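Local coordinates for protein monoglyceride lipase (Saccharomyces cerevisiae, PDB 4ZWN) that hydrolyses monoacylglycerols to glycerol and free fatty acids, preferring monounsaturated substrates, and also takes part in fatty acid ethyl ester breakdown, at residues G221-P224 / M225-P228. The protein carries 2 engineered substitutions. Residues are numbered along the deposited sequence; the frame is centred on the assembly and turned at random.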
loop_
_atom_site.group_PDB
_atom_site.type_symbol
_atom_site.label_atom_id
_atom_site.label_comp_id
_atom_site.label_asym_id
_atom_site.label_seq_id
_atom_site.Cartn_x
_atom_site.Cartn_y
_atom_site.Cartn_z
ATOM N N GLY A 221 -18.323 3.212 4.013
ATOM C CA GLY A 221 -18.947 3.781 5.193
ATOM C C GLY A 221 -19.802 2.790 5.962
ATOM O O GLY A 221 -20.080 2.988 7.144
ATOM N N SER A 222 -20.219 1.720 5.292
ATOM C CA SER A 222 -21.084 0.721 5.909
ATOM C C SER A 222 -20.329 -0.558 6.254
ATOM O O SER A 222 -20.853 -1.428 6.946
ATOM C CB SER A 222 -22.258 0.389 4.987
ATOM O OG SER A 222 -22.996 1.552 4.661
ATOM N N ASP A 223 -19.098 -0.667 5.765
ATOM C CA ASP A 223 -18.301 -1.871 5.964
ATOM C C ASP A 223 -17.867 -2.019 7.422
ATOM O O ASP A 223 -17.172 -1.154 7.957
ATOM C CB ASP A 223 -17.080 -1.854 5.042
ATOM C CG ASP A 223 -16.244 -3.112 5.156
ATOM O OD1 ASP A 223 -16.817 -4.191 5.416
ATOM O OD2 ASP A 223 -15.012 -3.023 4.983
ATOM N N PRO A 224 -18.287 -3.118 8.071
ATOM C CA PRO A 224 -17.948 -3.405 9.470
ATOM C C PRO A 224 -16.451 -3.584 9.697
ATOM O O PRO A 224 -15.971 -3.359 10.807
ATOM C CB PRO A 224 -18.693 -4.715 9.750
ATOM C CG PRO A 224 -19.794 -4.751 8.747
ATOM C CD PRO A 224 -19.225 -4.111 7.519
ATOM N N MET A 225 -15.728 -3.991 8.658
ATOM C CA MET A 225 -14.284 -4.191 8.757
ATOM C C MET A 225 -13.515 -2.887 8.566
ATOM O O MET A 225 -12.302 -2.838 8.769
ATOM C CB MET A 225 -13.816 -5.222 7.725
ATOM C CG MET A 225 -14.130 -6.669 8.073
ATOM S SD MET A 225 -13.064 -7.318 9.377
ATOM C CE MET A 225 -11.443 -6.975 8.697
ATOM N N SER A 226 -14.221 -1.832 8.171
ATOM C CA SER A 226 -13.594 -0.534 7.938
ATOM C C SER A 226 -13.903 0.446 9.065
ATOM O O SER A 226 -13.078 1.291 9.412
ATOM C CB SER A 226 -14.050 0.048 6.600
ATOM O OG SER A 226 -13.672 -0.789 5.521
ATOM N N VAL A 227 -15.102 0.329 9.625
ATOM C CA VAL A 227 -15.537 1.196 10.712
ATOM C C VAL A 227 -15.855 0.345 11.938
ATOM O O VAL A 227 -16.512 -0.688 11.817
ATOM C CB VAL A 227 -16.780 2.022 10.309
ATOM C CG1 VAL A 227 -16.937 3.244 11.207
ATOM C CG2 VAL A 227 -16.687 2.449 8.851
ATOM N N PRO A 228 -15.379 0.762 13.124
ATOM C CA PRO A 228 -14.524 1.928 13.366
ATOM C C PRO A 228 -13.051 1.647 13.085
ATOM O O PRO A 228 -12.635 0.491 13.036
ATOM C CB PRO A 228 -14.749 2.220 14.849
ATOM C CG PRO A 228 -15.040 0.888 15.435
ATOM C CD PRO A 228 -15.799 0.122 14.384
#
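The flat carboxylate of D223 has M225 over one face and S226 beside OD2. M225 N stands over the carboxylate face, 3.6 Å from D223 CG, with M225 CB on the same side; its bond to D223 OD1 is long (3.4 Å) and weak. S226 OG instead comes to the anti side of D223 OD2, donating a hydrogen bond of 2.7 Å only 24° out of the carboxylate plane. With chi1 at -177°, D223 CG lies beside its own carbonyl carbon, which carries the carboxylate toward M225 N and S226 OG. Y73 OH also bonds OD2, giving that buried oxygen two hydroxyl partners. Replacing D223 with alanine would probably leave the hydroxyls of S226 and Y73 without this shared acceptor and take away the side-chain brace of the turn. The backbone closes the same loop: D223 O accepts from S226 N (3.0 Å), which sits 63° out of the carbonyl plane, and from V227 N (3.0 Å), nearly in line with C=O. V227 CG2 packs 3.8 Å from G221 O. With P224 and M225 both at helical backbone angles, D223-S226 forms a type I beta turn, extended by the i+4 bond and reinforced by a weak Asx turn. It leads from helix 214-222 toward strand 231-232, within the insertion between core strands 165-169 and 264-269, where many alpha/beta hydrolases, monoacylglycerol lipases among them, carry their cap.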